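Cell wall surface anchor family protein (Streptococcus agalactiae serogroup V, PDB 3TW0) is the adhesive tip pilin of group B streptococcal pili and probably contacts the host through its metal-binding von Willebrand factor A-type domain. Local coordinates at residues D213-I216 against Q222-K225. The protein carries 2 engineered substitutions. Residues are numbered along the deposited sequence; the frame is centred on the assembly and turned at random.
Sequences DFII and QIVK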
ATOM      1  N   ASP A 213      -2.876   5.815 -17.086  1.00 17.91           N
ATOM      2  CA  ASP A 213      -1.577   6.460 -17.009  1.00 16.86           C
ATOM      3  C   ASP A 213      -0.790   5.993 -15.791  1.00 16.12           C
ATOM      4  O   ASP A 213       0.188   6.639 -15.408  1.00 16.28           O
ATOM      5  CB  ASP A 213      -1.716   7.984 -16.971  1.00 16.75           C
ATOM      6  CG  ASP A 213      -2.283   8.540 -18.254  1.00 19.75           C
ATOM      7  OD1 ASP A 213      -1.727   8.249 -19.341  1.00 19.76           O
ATOM      8  OD2 ASP A 213      -3.296   9.256 -18.174  1.00 19.40           O
ATOM      9  N   PHE A 214      -1.243   4.900 -15.178  1.00 15.92           N
ATOM     10  CA  PHE A 214      -0.418   4.125 -14.234  1.00 15.43           C
ATOM     11  C   PHE A 214       0.074   2.845 -14.939  1.00 16.12           C
ATOM     12  O   PHE A 214      -0.565   2.341 -15.884  1.00 16.40           O
ATOM     13  CB  PHE A 214      -1.196   3.739 -12.966  1.00 14.60           C
ATOM     14  CG  PHE A 214      -1.369   4.870 -11.959  1.00 14.72           C
ATOM     15  CD1 PHE A 214      -0.480   5.019 -10.881  1.00 12.46           C
ATOM     16  CD2 PHE A 214      -2.443   5.756 -12.068  1.00 14.85           C
ATOM     17  CE1 PHE A 214      -0.638   6.051  -9.919  1.00 11.45           C
ATOM     18  CE2 PHE A 214      -2.634   6.790 -11.129  1.00 12.19           C
ATOM     19  CZ  PHE A 214      -1.727   6.951 -10.048  1.00 14.77           C
ATOM     20  N   ILE A 215       1.233   2.347 -14.498  1.00 16.11           N
ATOM     21  CA  ILE A 215       1.778   1.073 -14.980  1.00 16.09           C
ATOM     22  C   ILE A 215       1.156  -0.028 -14.173  1.00 15.30           C
ATOM     23  O   ILE A 215       1.482  -0.244 -13.017  1.00 16.12           O
ATOM     24  CB  ILE A 215       3.329   1.015 -14.878  1.00 16.61           C
ATOM     25  CG1 ILE A 215       3.927   2.274 -15.542  1.00 14.01           C
ATOM     26  CG2 ILE A 215       3.875  -0.267 -15.548  1.00 14.99           C
ATOM     27  CD1 ILE A 215       5.473   2.259 -15.694  1.00 14.88           C
ATOM     28  N   ILE A 216       0.248  -0.733 -14.806  1.00 15.86           N
ATOM     29  CA  ILE A 216      -0.575  -1.711 -14.130  1.00 17.31           C
ATOM     30  C   ILE A 216      -0.456  -3.077 -14.790  1.00 17.30           C
ATOM     31  O   ILE A 216      -0.776  -4.094 -14.176  1.00 18.45           O
ATOM     32  CB  ILE A 216      -2.068  -1.263 -14.205  1.00 17.06           C
ATOM     33  CG1 ILE A 216      -2.250   0.077 -13.470  1.00 19.55           C
ATOM     34  CG2 ILE A 216      -2.996  -2.321 -13.690  1.00 18.59           C
ATOM     35  CD1 ILE A 216      -2.162   0.007 -12.050  1.00 18.96           C
ATOM     36  N   GLN A 222       7.267  -6.989 -10.283  1.00 15.05           N
ATOM     37  CA  GLN A 222       8.191  -6.342 -11.225  1.00 15.49           C
ATOM     38  C   GLN A 222       7.861  -4.923 -11.618  1.00 15.38           C
ATOM     39  O   GLN A 222       8.647  -4.315 -12.339  1.00 16.31           O
ATOM     40  CB  GLN A 222       8.344  -7.159 -12.494  1.00 16.24           C
ATOM     41  CG  GLN A 222       9.641  -7.998 -12.544  1.00 21.26           C
ATOM     42  CD  GLN A 222       9.316  -9.286 -13.145  1.00 29.35           C
ATOM     43  OE1 GLN A 222       8.127  -9.575 -13.389  1.00 34.06           O
ATOM     44  NE2 GLN A 222      10.324 -10.103 -13.382  1.00 29.91           N
ATOM     45  N   ILE A 223       6.724  -4.387 -11.185  1.00 13.85           N
ATOM     46  CA  ILE A 223       6.335  -3.023 -11.639  1.00 14.75           C
ATOM     47  C   ILE A 223       6.033  -2.004 -10.507  1.00 14.98           C
ATOM     48  O   ILE A 223       5.926  -0.807 -10.740  1.00 15.61           O
ATOM     49  CB  ILE A 223       5.083  -3.052 -12.611  1.00 13.94           C
ATOM     50  CG1 ILE A 223       3.838  -3.589 -11.898  1.00 14.05           C
ATOM     51  CG2 ILE A 223       5.384  -3.823 -13.908  1.00 13.82           C
ATOM     52  CD1 ILE A 223       2.493  -3.259 -12.652  1.00 12.87           C
ATOM     53  N   VAL A 224       5.837  -2.490  -9.302  1.00 14.68           N
ATOM     54  CA  VAL A 224       5.376  -1.657  -8.210  1.00 14.97           C
ATOM     55  C   VAL A 224       6.471  -0.764  -7.628  1.00 14.64           C
ATOM     56  O   VAL A 224       7.667  -1.079  -7.726  1.00 14.54           O
ATOM     57  CB  VAL A 224       4.846  -2.597  -7.142  1.00 14.46           C
ATOM     58  CG1 VAL A 224       5.180  -2.117  -5.779  1.00 18.24           C
ATOM     59  CG2 VAL A 224       3.357  -2.886  -7.351  1.00 15.21           C
ATOM     60  N   LYS A 225       6.077   0.355  -7.010  1.00 14.44           N
ATOM     61  CA  LYS A 225       7.045   1.208  -6.279  1.00 13.94           C
ATOM     62  C   LYS A 225       6.963   0.909  -4.798  1.00 14.68           C
ATOM     63  O   LYS A 225       5.874   0.637  -4.263  1.00 14.62           O
ATOM     64  CB  LYS A 225       6.775   2.719  -6.504  1.00 13.05           C
ATOM     65  CG  LYS A 225       6.922   3.199  -7.959  1.00 11.85           C
ATOM     66  CD  LYS A 225       8.300   2.959  -8.530  1.00 10.17           C
ATOM     67  CE  LYS A 225       8.395   3.389  -9.988  1.00  9.21           C
ATOM     68  NZ  LYS A 225       9.816   3.777 -10.427  1.00 12.10           N
TER
HETATM   69  O   HOH W   1       3.299   0.158 -11.160  1.00 19.60           O
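Ile215 and Ile223 bring two non-strand backbones to within 7.0 Å at their CA atoms, and no direct hydrogen bond joins 213-216 to 222-225. In both isoleucines the bond from CA to CB points toward the other segment. Ile223, on the short, weakly bonded helix 220-223, supplies most of the contact with its two branches. Its CG1 sits between the backbone N and the carbonyl carbon (chi1 63°), and the extended chi2 of 163° carries CD1 across to the opposite main chain, 3.2 Å from Ile215 O and 3.6 Å from Ile216 C. The other branch, CG2, meets the CG2 of Ile215 at 4.2 Å, a looser methyl-to-methyl touch. A beta-branched residue suits this place because its longer arm reaches the peptide between Ile215 and Ile216 while its CG2 methyl meets a side chain. Ile216 joins through its backbone; its CB points away from 222-225, and its side chain touches Tyr180 and Met150, the latter on helix 145-159. A water bridges the two backbones, donating to Ile215 O at 2.6 Å and to Ile223 O at 2.8 Å. Nearby, a backbone hydrogen bond joins Ile215 to Ala181, in the loop between strand 165-172 and helix 192-201. The contact joins the loop after helix 192-201 to helix 220-223 at the protein surface, away from the magnesium site. Its chemistry implies a modest association, in which a single methyl lies against a peptide and one water donates to both carbonyl oxygens, which as two acceptors cannot hydrogen-bond each other directly.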